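Local coordinates for protein putative oxidoreductase (Salmonella enterica subsp. enterica serovar Typhimurium, PDB 3NX4) that binds NADP and probably reduces acryloyl-CoA at the expense of NADPH, as a member of the medium-chain dehydrogenase/reductase superfamily, at residues D43-A46 / K52-R55; T86-G91 / G106-A111; T153-G158 / G185-L190; H168-Q173 / V283-E288; E208-A213 / I256-R261. All coordinates share one frame; numbering follows the deposited sequence.

How the interactions relate
Along the chain the contacts begin with interactions 1 and 2 in the GroES-like catalytic part, followed by interactions 3, 4 and 5, which belong to the Rossmann-type nucleotide-binding part with its six-stranded parallel sheet. Interactions 1 and 2 have centres about 17 Å apart and touch where Ile-54 packs on Gly-91. Interactions 3 and 4, with centres about 14 Å apart, sit near the two ends of helix 158-169, and their segments alternate in sequence. Interaction 5 falls between the two segments of interaction 4 in sequence and lies about 24 Å, centre to centre, from interaction 3, toward the second subunit. NADP is held directly by interaction 3, whereas interaction 1 lies beside its pocket.

Interaction 1 (D43-A46 / K52-R55); sequences DALA and KIIR
Ile-53 lays its CG1 branch against the base of Leu-45, with CG1 3.6 Å from Leu-45 CB, in a small apolar cluster that folds a loop back onto helix 41-48 of the GroES-like domain. The two side chains cross at about a right angle, and farther out Ile-53 CD1 comes 4.1 Å from Leu-45 CD1. The branches of Ile-53 divide the work: with chi1 at -58°, CG1 stands beside its own backbone N and faces Leu-45, while CG2 turns to Ala-46, 4.1 Å from its CB. Ala-46 is also met by the next residue of the loop, and its one methyl therefore serves two isoleucines.

No hydrogen bond joins the two segments, so the fit rests on aliphatic contact. The contact lies beside the coenzyme site: the Leu-45 side chain is near Tyr-41 and Leu-242, both NADP-binding residues, and about 5 Å from the bound NADP at nearest atoms. Elsewhere Leu-45 also packs on Ile-311 of helix 303-311, which links this cluster to a second helix, and Ile-54 packs on Met-59. At the Ala-46 end, CB sits 3.7 Å from Ile-54 CG1 and 3.9 Å from Ile-54 CD1.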
# COMPACT_ATOMS: atom_id res chain seq x y z
N ASP A 43 14.33 -19.20 -8.75
CA ASP A 43 15.04 -20.28 -9.43
C ASP A 43 15.47 -21.35 -8.43
O ASP A 43 15.43 -22.55 -8.72
CB ASP A 43 16.29 -19.76 -10.16
CG ASP A 43 15.97 -18.76 -11.25
OD1 ASP A 43 15.07 -19.04 -12.07
OD2 ASP A 43 16.64 -17.70 -11.28
N ALA A 44 15.91 -20.93 -7.24
CA ALA A 44 16.36 -21.86 -6.22
C ALA A 44 15.19 -22.72 -5.71
O ALA A 44 15.34 -23.92 -5.50
CB ALA A 44 17.06 -21.13 -5.06
N LEU A 45 14.03 -22.09 -5.52
CA LEU A 45 12.81 -22.83 -5.18
C LEU A 45 12.47 -23.87 -6.25
O LEU A 45 12.18 -25.02 -5.94
CB LEU A 45 11.64 -21.87 -5.02
CG LEU A 45 11.61 -21.01 -3.76
CD1 LEU A 45 10.49 -19.98 -3.84
CD2 LEU A 45 11.46 -21.90 -2.53
N ALA A 46 12.49 -23.45 -7.52
CA ALA A 46 12.23 -24.36 -8.62
C ALA A 46 13.19 -25.55 -8.59
O ALA A 46 12.77 -26.71 -8.64
CB ALA A 46 12.34 -23.63 -9.96
N LYS A 52 6.35 -24.97 -5.02
CA LYS A 52 5.33 -25.21 -6.04
C LYS A 52 5.50 -24.26 -7.24
O LYS A 52 4.53 -23.94 -7.93
CB LYS A 52 3.93 -25.06 -5.42
CG LYS A 52 2.77 -25.47 -6.32
CD LYS A 52 1.43 -25.21 -5.64
CE LYS A 52 1.26 -23.74 -5.28
NZ LYS A 52 -0.00 -23.49 -4.53
N ILE A 53 6.73 -23.82 -7.47
CA ILE A 53 7.02 -22.92 -8.58
C ILE A 53 6.76 -23.58 -9.94
O ILE A 53 6.17 -22.98 -10.83
CB ILE A 53 8.48 -22.44 -8.54
CG1 ILE A 53 8.78 -21.73 -7.22
CG2 ILE A 53 8.77 -21.53 -9.73
CD1 ILE A 53 8.09 -20.39 -7.09
N ILE A 54 7.20 -24.83 -10.08
CA ILE A 54 7.04 -25.54 -11.33
C ILE A 54 5.92 -26.57 -11.27
O ILE A 54 5.95 -27.48 -10.46
CB ILE A 54 8.33 -26.28 -11.69
CG1 ILE A 54 9.53 -25.36 -11.56
CG2 ILE A 54 8.24 -26.81 -13.10
CD1 ILE A 54 9.55 -24.26 -12.55
N ARG A 55 4.92 -26.41 -12.14
CA ARG A 55 3.83 -27.38 -12.22
C ARG A 55 3.93 -28.25 -13.47
O ARG A 55 3.19 -29.21 -13.62
CB ARG A 55 2.48 -26.68 -12.15
CG ARG A 55 2.04 -26.37 -10.74
CD ARG A 55 0.70 -25.67 -10.72
NE ARG A 55 -0.35 -26.42 -11.40
CZ ARG A 55 -1.03 -27.42 -10.85
NH1 ARG A 55 -0.78 -27.79 -9.60
NH2 ARG A 55 -1.96 -28.05 -11.55

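Interaction 2 (T86-G91 / G106-A111); sequences TGWGVG and GDWLVA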
# COMPACT_ATOMS: atom_id res chain seq x y z
N THR A 86 14.11 -11.14 -18.52
CA THR A 86 13.74 -11.54 -17.17
C THR A 86 12.23 -11.71 -17.12
O THR A 86 11.48 -10.92 -17.73
CB THR A 86 14.19 -10.50 -16.09
OG1 THR A 86 13.47 -9.28 -16.26
CG2 THR A 86 15.69 -10.22 -16.19
N GLY A 87 11.76 -12.75 -16.43
CA GLY A 87 10.35 -12.84 -16.10
C GLY A 87 9.45 -13.40 -17.19
O GLY A 87 9.85 -14.31 -17.92
N TRP A 88 8.24 -12.86 -17.27
CA TRP A 88 7.23 -13.25 -18.25
C TRP A 88 6.80 -14.72 -18.18
O TRP A 88 6.11 -15.20 -19.08
CB TRP A 88 7.70 -12.92 -19.67
CG TRP A 88 7.81 -11.45 -19.95
CD1 TRP A 88 8.95 -10.76 -20.28
CD2 TRP A 88 6.76 -10.48 -19.92
NE1 TRP A 88 8.66 -9.43 -20.46
CE2 TRP A 88 7.32 -9.23 -20.24
CE3 TRP A 88 5.39 -10.56 -19.65
CZ2 TRP A 88 6.56 -8.06 -20.31
CZ3 TRP A 88 4.63 -9.39 -19.72
CH2 TRP A 88 5.22 -8.16 -20.04
N GLY A 89 7.15 -15.39 -17.09
CA GLY A 89 6.82 -16.78 -16.90
C GLY A 89 7.90 -17.71 -17.41
O GLY A 89 7.81 -18.93 -17.26
N VAL A 90 8.94 -17.14 -18.00
CA VAL A 90 10.05 -17.94 -18.47
C VAL A 90 10.68 -18.54 -17.22
O VAL A 90 10.83 -17.86 -16.21
CB VAL A 90 11.08 -17.10 -19.22
CG1 VAL A 90 12.29 -17.93 -19.57
CG2 VAL A 90 10.47 -16.49 -20.46
N GLY A 91 11.02 -19.82 -17.28
CA GLY A 91 11.61 -20.51 -16.16
C GLY A 91 10.56 -21.01 -15.19
O GLY A 91 10.89 -21.63 -14.19
N GLY A 106 9.16 -12.50 -29.02
CA GLY A 106 9.78 -11.19 -29.06
C GLY A 106 9.31 -10.25 -27.96
O GLY A 106 10.09 -9.44 -27.47
N ASP A 107 8.03 -10.35 -27.58
CA ASP A 107 7.47 -9.48 -26.54
C ASP A 107 8.20 -9.58 -25.19
O ASP A 107 8.12 -8.66 -24.38
CB ASP A 107 6.00 -9.81 -26.30
CG ASP A 107 5.07 -9.22 -27.35
OD1 ASP A 107 5.51 -8.37 -28.16
OD2 ASP A 107 3.89 -9.61 -27.33
N TRP A 108 8.86 -10.70 -24.93
CA TRP A 108 9.47 -10.94 -23.62
C TRP A 108 10.92 -10.47 -23.54
O TRP A 108 11.53 -10.49 -22.47
CB TRP A 108 9.43 -12.43 -23.29
CG TRP A 108 8.06 -13.01 -23.25
CD1 TRP A 108 6.87 -12.33 -23.17
CD2 TRP A 108 7.72 -14.40 -23.30
NE1 TRP A 108 5.82 -13.22 -23.16
CE2 TRP A 108 6.32 -14.50 -23.24
CE3 TRP A 108 8.48 -15.58 -23.40
CZ2 TRP A 108 5.65 -15.72 -23.27
CZ3 TRP A 108 7.82 -16.79 -23.43
CH2 TRP A 108 6.42 -16.85 -23.37
N LEU A 109 11.47 -10.07 -24.67
CA LEU A 109 12.87 -9.70 -24.75
C LEU A 109 13.06 -8.22 -24.53
O LEU A 109 12.15 -7.42 -24.74
CB LEU A 109 13.43 -10.09 -26.12
CG LEU A 109 13.64 -11.59 -26.36
CD1 LEU A 109 13.92 -11.88 -27.83
CD2 LEU A 109 14.79 -12.12 -25.49
N VAL A 110 14.25 -7.86 -24.08
CA VAL A 110 14.66 -6.47 -23.98
C VAL A 110 15.98 -6.32 -24.74
O VAL A 110 16.92 -7.07 -24.49
CB VAL A 110 14.87 -6.08 -22.51
CG1 VAL A 110 15.42 -4.68 -22.40
CG2 VAL A 110 13.57 -6.22 -21.74
N ALA A 111 16.06 -5.37 -25.67
CA ALA A 111 17.34 -5.11 -26.34
C ALA A 111 18.38 -4.73 -25.28
O ALA A 111 18.09 -3.95 -24.37
CB ALA A 111 17.19 -4.01 -27.37
O HOH W 1 12.36 -9.26 -20.13
O HOH W 2 9.90 -7.58 -22.70
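An offset stack of two indoles, Trp-88 and Trp-108, joins the loop after strand 82-86 to the short 3-10 segment before strand 110-111, within the GroES-like domain. The five-membered rings lie nearly parallel, their planes 15° apart and their centroids separated by 4.5 Å. The displacement brings Trp-108 CD1 over one face of the Trp-88 ring, and it carries Trp-88 CB over a face of Trp-108, 3.7 Å from the five-ring centroid, as a CH-pi contact. Trp-88 presents its ring from a type I' turn running from Gly-87 to Val-90, closed by the bond from Val-90 N to Gly-87 O. Its chi1 of -67° keeps CG beside the backbone N, which turns the ring onto Trp-108.

The same turn delivers Val-90 to the six-membered part of Trp-108, where Val-90 CG2 approaches CE3 to 3.7 Å. An edge-to-face contact with His-94 gives Trp-108 another aromatic neighbour, and Trp-88 also meets Arg-275 of helix 272-285.

Water completes the joint at two places. One water accepts from Thr-86 N and donates to Trp-108 O. A second bridges the indole N-H to the backbone opposite: it accepts from Trp-88 NE1 at 3.2 Å and donates to Asp-107 O at 2.7 Å and to Leu-109 O at 3.0 Å.

Interaction 3 (T153-G158 / G185-L190); sequences TGASGG and GYLKSL. With NAP (NADP nicotinamide-adenine-dinucleotide phosphate), chain C.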
# COMPACT_ATOMS: atom_id res chain seq x y z
N THR A 153 15.25 -4.88 4.08
CA THR A 153 15.26 -6.14 4.81
C THR A 153 15.81 -7.24 3.89
O THR A 153 15.97 -7.01 2.69
CB THR A 153 13.85 -6.50 5.33
OG1 THR A 153 12.97 -6.72 4.22
CG2 THR A 153 13.28 -5.36 6.19
N GLY A 154 16.12 -8.40 4.44
CA GLY A 154 16.84 -9.42 3.67
C GLY A 154 18.00 -8.80 2.91
O GLY A 154 18.26 -9.14 1.76
N ALA A 155 18.73 -7.90 3.57
CA ALA A 155 19.63 -6.97 2.89
C ALA A 155 20.83 -7.58 2.16
O ALA A 155 21.33 -6.99 1.19
CB ALA A 155 20.11 -5.90 3.88
N SER A 156 21.31 -8.72 2.64
CA SER A 156 22.52 -9.31 2.06
C SER A 156 22.20 -10.16 0.82
O SER A 156 23.12 -10.66 0.17
CB SER A 156 23.25 -10.16 3.10
OG SER A 156 22.48 -11.29 3.44
N GLY A 157 20.92 -10.33 0.51
CA GLY A 157 20.50 -11.14 -0.63
C GLY A 157 20.62 -10.42 -1.96
O GLY A 157 21.21 -9.34 -2.04
N GLY A 158 20.07 -11.01 -3.02
CA GLY A 158 20.15 -10.40 -4.34
C GLY A 158 19.41 -9.08 -4.51
O GLY A 158 19.98 -8.08 -4.97
N GLY A 185 30.12 -6.68 7.14
CA GLY A 185 31.16 -5.99 6.39
C GLY A 185 30.76 -5.81 4.93
O GLY A 185 31.01 -4.76 4.32
N TYR A 186 30.15 -6.84 4.37
CA TYR A 186 29.72 -6.80 2.99
C TYR A 186 28.65 -5.70 2.82
O TYR A 186 28.70 -4.92 1.88
CB TYR A 186 29.19 -8.18 2.58
CG TYR A 186 28.38 -8.21 1.31
CD1 TYR A 186 28.99 -8.15 0.06
CD2 TYR A 186 26.99 -8.35 1.35
CE1 TYR A 186 28.24 -8.19 -1.11
CE2 TYR A 186 26.23 -8.38 0.18
CZ TYR A 186 26.86 -8.31 -1.04
OH TYR A 186 26.11 -8.36 -2.19
N LEU A 187 27.71 -5.63 3.76
CA LEU A 187 26.63 -4.62 3.68
C LEU A 187 27.19 -3.21 3.81
O LEU A 187 26.76 -2.30 3.09
CB LEU A 187 25.56 -4.88 4.75
CG LEU A 187 24.73 -6.14 4.57
CD1 LEU A 187 23.87 -6.41 5.80
CD2 LEU A 187 23.87 -6.06 3.30
N LYS A 188 28.14 -3.02 4.72
CA LYS A 188 28.81 -1.73 4.84
C LYS A 188 29.49 -1.34 3.53
O LYS A 188 29.43 -0.18 3.11
CB LYS A 188 29.83 -1.74 6.00
CG LYS A 188 29.17 -1.78 7.39
CD LYS A 188 30.22 -1.92 8.50
CE LYS A 188 29.59 -2.23 9.87
NZ LYS A 188 28.79 -1.10 10.43
N SER A 189 30.11 -2.31 2.86
CA SER A 189 30.83 -2.00 1.62
C SER A 189 29.87 -1.62 0.48
O SER A 189 30.23 -0.88 -0.43
CB SER A 189 31.74 -3.16 1.20
OG SER A 189 30.99 -4.22 0.64
N LEU A 190 28.64 -2.15 0.53
CA LEU A 190 27.61 -1.79 -0.45
C LEU A 190 27.06 -0.38 -0.23
O LEU A 190 26.45 0.21 -1.13
CB LEU A 190 26.47 -2.80 -0.41
CG LEU A 190 26.71 -4.19 -0.98
CD1 LEU A 190 25.50 -5.07 -0.70
CD2 LEU A 190 26.97 -4.11 -2.46
PA NAP C . 17.88 -13.95 -1.51
O1A NAP C . 19.10 -13.58 -2.24
O2A NAP C . 17.79 -15.32 -0.99
O5B NAP C . 17.59 -12.89 -0.35
C5B NAP C . 16.67 -13.21 0.65
C4B NAP C . 17.27 -12.67 1.94
O4B NAP C . 16.31 -12.76 2.95
C3B NAP C . 18.48 -13.47 2.40
O3B NAP C . 19.68 -12.90 1.91
C2B NAP C . 18.41 -13.34 3.91
O2B NAP C . 19.09 -12.16 4.26
C1B NAP C . 16.93 -13.12 4.18
N9A NAP C . 16.27 -14.34 4.67
C8A NAP C . 16.38 -15.61 4.16
N7A NAP C . 15.58 -16.42 4.89
C5A NAP C . 14.96 -15.68 5.84
C6A NAP C . 14.05 -16.01 6.84
N6A NAP C . 13.63 -17.25 7.00
N1A NAP C . 13.58 -15.01 7.66
C2A NAP C . 14.01 -13.71 7.50
N3A NAP C . 14.92 -13.40 6.52
C4A NAP C . 15.38 -14.37 5.70
O3 NAP C . 16.60 -13.74 -2.47
PN NAP C . 16.35 -12.67 -3.64
O1N NAP C . 16.63 -13.28 -4.96
O2N NAP C . 17.08 -11.44 -3.24
O5D NAP C . 14.77 -12.47 -3.45
C5D NAP C . 14.30 -11.93 -2.24
C4D NAP C . 12.80 -12.17 -2.12
O4D NAP C . 12.15 -11.44 -3.14
C3D NAP C . 12.44 -13.63 -2.35
O3D NAP C . 11.36 -13.98 -1.51
C2D NAP C . 12.00 -13.68 -3.80
O2D NAP C . 11.04 -14.69 -4.01
C1D NAP C . 11.37 -12.30 -3.94
N1N NAP C . 11.35 -11.79 -5.31
C2N NAP C . 10.13 -11.52 -5.87
C3N NAP C . 10.03 -11.01 -7.16
C7N NAP C . 8.76 -10.27 -7.50
O7N NAP C . 8.26 -10.30 -8.81
N7N NAP C . 8.14 -9.60 -6.53
C4N NAP C . 11.19 -10.77 -7.88
C5N NAP C . 12.44 -11.04 -7.30
C6N NAP C . 12.50 -11.54 -6.00
P2B NAP C . 19.93 -12.06 5.64
O1X NAP C . 20.80 -10.84 5.54
O2X NAP C . 18.97 -11.92 6.80
O3X NAP C . 20.76 -13.31 5.78
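Leu-187, Ser-156 and Ala-155 bear most of this contact, in which helix 184-190 backs the glycine-rich nucleotide-binding loop of the Rossmann fold. One methyl of Leu-187 does the touching: CD2 lies 3.4 Å from Ala-155 O and 3.8 Å from Ala-155 CB, and reaches Ser-156 CA as well. The leucine thus packs behind the type I turn from Gly-154 to Gly-157, while NADP occupies the other side of the loop.

Ser-156 takes part in both. Its CB adjoins Leu-187, but chi1 of 67° puts OG between the backbone N and carbonyl carbon, from where it donates to the coenzyme's 2'-phosphate, to O1X at 2.7 Å. Arg-180 also bonds to this hydroxyl, and Tyr-186, packed near Ser-156 O, is held through its OH by Ser-161.

At the start of helix 158-169, with Gly-157 as N-cap, Gly-158 N donates to pyrophosphate oxygen O1A of NADP at 2.9 Å, with an N-H...O angle of 162°.

Interaction 4 (H168-Q173 / V283-E288); sequences HKLGYQ and VKDLPE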
# COMPACT_ATOMS: atom_id res chain seq x y z
N HIS A 168 22.08 3.96 -1.84
CA HIS A 168 23.31 4.65 -1.47
C HIS A 168 23.75 5.63 -2.56
O HIS A 168 24.09 6.78 -2.28
CB HIS A 168 24.43 3.64 -1.21
CG HIS A 168 25.73 4.28 -0.88
ND1 HIS A 168 25.92 5.03 0.27
CD2 HIS A 168 26.91 4.31 -1.54
CE1 HIS A 168 27.17 5.48 0.30
NE2 HIS A 168 27.79 5.05 -0.79
N LYS A 169 23.74 5.17 -3.81
CA LYS A 169 24.14 6.03 -4.93
C LYS A 169 23.22 7.24 -5.04
O LYS A 169 23.68 8.34 -5.33
CB LYS A 169 24.09 5.24 -6.25
CG LYS A 169 24.68 6.01 -7.43
CD LYS A 169 23.59 6.84 -8.13
CE LYS A 169 24.11 7.45 -9.45
NZ LYS A 169 23.03 8.24 -10.13
N LEU A 170 21.93 7.01 -4.81
CA LEU A 170 20.93 8.06 -4.96
C LEU A 170 20.93 9.05 -3.80
O LEU A 170 20.18 10.01 -3.81
CB LEU A 170 19.53 7.46 -5.14
CG LEU A 170 19.44 6.75 -6.50
CD1 LEU A 170 18.28 5.77 -6.56
CD2 LEU A 170 19.40 7.77 -7.69
N GLY A 171 21.78 8.81 -2.80
CA GLY A 171 21.95 9.76 -1.71
C GLY A 171 21.16 9.48 -0.43
O GLY A 171 21.17 10.31 0.48
N TYR A 172 20.50 8.33 -0.33
CA TYR A 172 19.73 8.03 0.89
C TYR A 172 20.61 7.56 2.06
O TYR A 172 21.66 6.97 1.87
CB TYR A 172 18.70 6.94 0.62
CG TYR A 172 17.59 7.35 -0.32
CD1 TYR A 172 17.76 7.28 -1.70
CD2 TYR A 172 16.36 7.80 0.17
CE1 TYR A 172 16.74 7.66 -2.59
CE2 TYR A 172 15.32 8.18 -0.71
CZ TYR A 172 15.52 8.11 -2.08
OH TYR A 172 14.51 8.48 -2.96
N GLN A 173 20.11 7.75 3.27
CA GLN A 173 20.70 7.12 4.43
C GLN A 173 19.98 5.77 4.45
O GLN A 173 18.77 5.74 4.41
CB GLN A 173 20.39 7.91 5.69
CG GLN A 173 21.18 9.19 5.80
CD GLN A 173 22.64 8.92 5.95
OE1 GLN A 173 23.04 8.10 6.75
NE2 GLN A 173 23.44 9.61 5.18
N VAL A 283 21.38 1.10 -15.47
CA VAL A 283 22.63 1.43 -16.12
C VAL A 283 23.18 2.72 -15.53
O VAL A 283 24.38 2.86 -15.32
CB VAL A 283 22.46 1.55 -17.65
CG1 VAL A 283 23.74 2.08 -18.28
CG2 VAL A 283 22.08 0.20 -18.23
N LYS A 284 22.29 3.65 -15.23
CA LYS A 284 22.70 4.94 -14.70
C LYS A 284 23.07 4.89 -13.22
O LYS A 284 24.03 5.54 -12.80
CB LYS A 284 21.59 5.98 -14.93
CG LYS A 284 21.89 7.36 -14.37
CD LYS A 284 20.75 8.33 -14.66
CE LYS A 284 19.47 7.96 -13.91
NZ LYS A 284 19.50 8.31 -12.45
N ASP A 285 22.33 4.12 -12.43
CA ASP A 285 22.38 4.25 -10.97
C ASP A 285 23.23 3.22 -10.21
O ASP A 285 23.56 3.45 -9.04
CB ASP A 285 20.96 4.32 -10.40
CG ASP A 285 20.25 5.60 -10.79
OD1 ASP A 285 20.95 6.57 -11.15
OD2 ASP A 285 19.01 5.65 -10.74
N LEU A 286 23.58 2.10 -10.84
CA LEU A 286 24.50 1.15 -10.19
C LEU A 286 25.95 1.51 -10.47
O LEU A 286 26.36 1.60 -11.63
CB LEU A 286 24.24 -0.28 -10.65
CG LEU A 286 23.15 -1.12 -10.00
CD1 LEU A 286 23.21 -2.53 -10.57
CD2 LEU A 286 23.33 -1.16 -8.48
N PRO A 287 26.75 1.69 -9.41
CA PRO A 287 28.18 1.95 -9.59
C PRO A 287 28.90 0.71 -10.13
O PRO A 287 28.47 -0.41 -9.85
CB PRO A 287 28.67 2.25 -8.17
CG PRO A 287 27.69 1.57 -7.28
CD PRO A 287 26.36 1.64 -7.99
N GLU A 288 29.98 0.92 -10.89
CA GLU A 288 30.79 -0.17 -11.41
C GLU A 288 31.23 -1.12 -10.30
O GLU A 288 31.29 -2.33 -10.49
CB GLU A 288 32.03 0.39 -12.13
CG GLU A 288 33.18 -0.60 -12.25
CD GLU A 288 32.80 -1.85 -13.01
OE1 GLU A 288 32.25 -1.73 -14.13
OE2 GLU A 288 33.06 -2.97 -12.50
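Lys-169 and Lys-284 both donate to one carboxylate oxygen, OD1 of Asp-285, forming a salt-bridge network between the C-terminal ends of helices 158-169 and 272-285. Lys-284 NZ arrives at 2.6 Å on the syn side, 17° from the carboxylate plane. Lys-169 NZ comes to 2.9 Å on the anti side and lies 34° out of that plane. Their NZ atoms stand 4.2 Å apart, brought together by the carboxylate oxygen they share. OD2 has its own partner in Arg-281, so both oxygens of the buried aspartate are engaged.

Lys-169 reaches its target by a bend at chi2 (-90°), which leads its aliphatic part past the backbone carbonyl of Asp-285, with Lys-169 CG 3.2 Å from that O. This carbonyl oxygen is buried and has no polar partner in the model. Helix 158-169 ends here, and Gly-171 closes it in a Schellman motif. Between Lys-169 and Gly-171, Leu-170 also packs on Val-135 of helix 118-140 and sets CD2 3.7 Å from Asp-285 OD2.

Interaction 5 (E208-A213 / I256-R261); sequences EKQLWA and ILRNVR
Arg-258 points its guanidinium end-on at the backbone carbonyl of Glu-208 while Gln-210 lies across one face of the same flat group. Both terminal nitrogens grip a single atom: NH1 and NH2 each donate to Glu-208 O at 2.9 Å. The bonds are bent, with N-H...O angles of 143° and 146°, as expected when two roughly parallel N-H groups turn in to a single acceptor between them. The oxygen lies almost in the guanidinium plane, whereas the two nitrogens approach from opposite faces of the carbonyl plane.

Gln-210 comes from the opposite direction and sets its CG over the centre of the guanidinium, 3.4 Å from Arg-258 CZ. Its amide continues past NE, tilted 34° to the guanidinium. The arginine spans the gap with a chain extended from CG to NE, needed because the nearest backbones, at Gln-210 and Arg-258, are 9.6 Å apart between CA atoms. A water accepts from Arg-258 NH2 at 3.3 Å and, weakly, from Gln-210 NE2. Gln-210 OE1 is held by Tyr-233 N, which helps fix the amide.

The contact ties the approach to strand 212-217 to the end of helix 253-258 at the surface of the Rossmann-type domain. Just beyond it, Arg-261 begins strand 261-264, an edge strand of the parallel sheet within this chain, which pairs antiparallel with a strand of the second subunit and so carries the sheet across the dimer interface.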
# COMPACT_ATOMS: atom_id res chain seq x y z
N GLU A 208 4.60 1.18 16.42
CA GLU A 208 5.88 1.32 17.13
C GLU A 208 6.37 2.75 16.91
O GLU A 208 5.71 3.55 16.25
CB GLU A 208 6.91 0.35 16.57
CG GLU A 208 6.56 -1.13 16.73
CD GLU A 208 6.90 -1.66 18.10
OE1 GLU A 208 7.47 -0.89 18.90
OE2 GLU A 208 6.60 -2.84 18.38
N LYS A 209 7.54 3.08 17.44
CA LYS A 209 8.08 4.41 17.20
C LYS A 209 8.36 4.57 15.71
O LYS A 209 8.74 3.62 15.03
CB LYS A 209 9.36 4.68 18.00
CG LYS A 209 9.93 6.07 17.75
CD LYS A 209 10.87 6.53 18.84
CE LYS A 209 12.23 5.86 18.76
NZ LYS A 209 13.18 6.52 19.69
N GLN A 210 8.14 5.78 15.20
CA GLN A 210 8.33 6.07 13.79
C GLN A 210 9.80 6.17 13.47
O GLN A 210 10.47 7.05 14.00
CB GLN A 210 7.64 7.38 13.42
CG GLN A 210 6.12 7.31 13.54
CD GLN A 210 5.45 8.65 13.27
OE1 GLN A 210 5.59 9.24 12.20
NE2 GLN A 210 4.72 9.14 14.25
N LEU A 211 10.28 5.28 12.60
CA LEU A 211 11.71 5.22 12.25
C LEU A 211 12.03 5.50 10.77
O LEU A 211 13.07 6.11 10.48
CB LEU A 211 12.30 3.85 12.60
CG LEU A 211 12.09 3.33 14.03
CD1 LEU A 211 12.66 1.92 14.18
CD2 LEU A 211 12.70 4.30 15.04
N TRP A 212 11.19 5.03 9.86
CA TRP A 212 11.57 4.94 8.44
C TRP A 212 10.72 5.81 7.51
O TRP A 212 9.50 5.78 7.60
CB TRP A 212 11.45 3.50 7.94
CG TRP A 212 11.90 2.46 8.92
CD1 TRP A 212 11.14 1.49 9.49
CD2 TRP A 212 13.23 2.29 9.43
NE1 TRP A 212 11.91 0.72 10.35
CE2 TRP A 212 13.20 1.19 10.33
CE3 TRP A 212 14.44 2.98 9.25
CZ2 TRP A 212 14.33 0.76 11.02
CZ3 TRP A 212 15.58 2.53 9.94
CH2 TRP A 212 15.51 1.44 10.82
N ALA A 213 11.36 6.54 6.60
CA ALA A 213 10.63 7.27 5.56
C ALA A 213 10.18 6.30 4.46
O ALA A 213 9.12 6.46 3.86
CB ALA A 213 11.51 8.38 4.96
N ILE A 256 -4.31 3.49 8.59
CA ILE A 256 -5.39 4.43 8.84
C ILE A 256 -5.04 5.52 9.84
O ILE A 256 -5.74 6.53 9.93
CB ILE A 256 -6.69 3.72 9.28
CG1 ILE A 256 -6.57 3.24 10.72
CG2 ILE A 256 -6.99 2.58 8.32
CD1 ILE A 256 -7.87 2.65 11.28
N LEU A 257 -3.96 5.32 10.59
CA LEU A 257 -3.51 6.32 11.57
C LEU A 257 -2.26 7.05 11.07
O LEU A 257 -1.99 8.18 11.47
CB LEU A 257 -3.23 5.67 12.93
CG LEU A 257 -4.43 5.11 13.70
CD1 LEU A 257 -4.01 4.56 15.06
CD2 LEU A 257 -5.47 6.19 13.87
N ARG A 258 -1.51 6.41 10.19
CA ARG A 258 -0.27 7.02 9.73
C ARG A 258 -0.16 7.19 8.22
O ARG A 258 0.90 7.58 7.72
CB ARG A 258 0.94 6.24 10.27
CG ARG A 258 1.16 6.45 11.77
CD ARG A 258 2.47 5.79 12.22
NE ARG A 258 2.69 5.97 13.66
CZ ARG A 258 3.52 5.23 14.39
NH1 ARG A 258 4.22 4.25 13.82
NH2 ARG A 258 3.64 5.48 15.69
N ASN A 259 -1.25 6.90 7.51
CA ASN A 259 -1.30 7.14 6.07
C ASN A 259 -0.17 6.44 5.32
O ASN A 259 0.36 6.95 4.34
CB ASN A 259 -1.26 8.64 5.79
CG ASN A 259 -2.07 9.04 4.57
OD1 ASN A 259 -3.27 9.33 4.68
ND2 ASN A 259 -1.43 9.03 3.40
N VAL A 260 0.19 5.25 5.78
CA VAL A 260 1.25 4.48 5.14
C VAL A 260 0.79 3.86 3.81
O VAL A 260 -0.34 3.40 3.68
CB VAL A 260 1.77 3.37 6.10
CG1 VAL A 260 2.62 2.36 5.37
CG2 VAL A 260 2.54 3.99 7.27
N ARG A 261 1.69 3.84 2.82
CA ARG A 261 1.45 3.13 1.57
C ARG A 261 2.23 1.82 1.57
O ARG A 261 3.43 1.81 1.87
CB ARG A 261 1.92 3.96 0.38
CG ARG A 261 1.83 3.21 -0.97
CD ARG A 261 2.26 4.10 -2.16
NE ARG A 261 1.41 5.28 -2.32
CZ ARG A 261 1.60 6.21 -3.26
NH1 ARG A 261 2.60 6.11 -4.12
NH2 ARG A 261 0.79 7.26 -3.33
O HOH W 3 3.05 8.43 17.03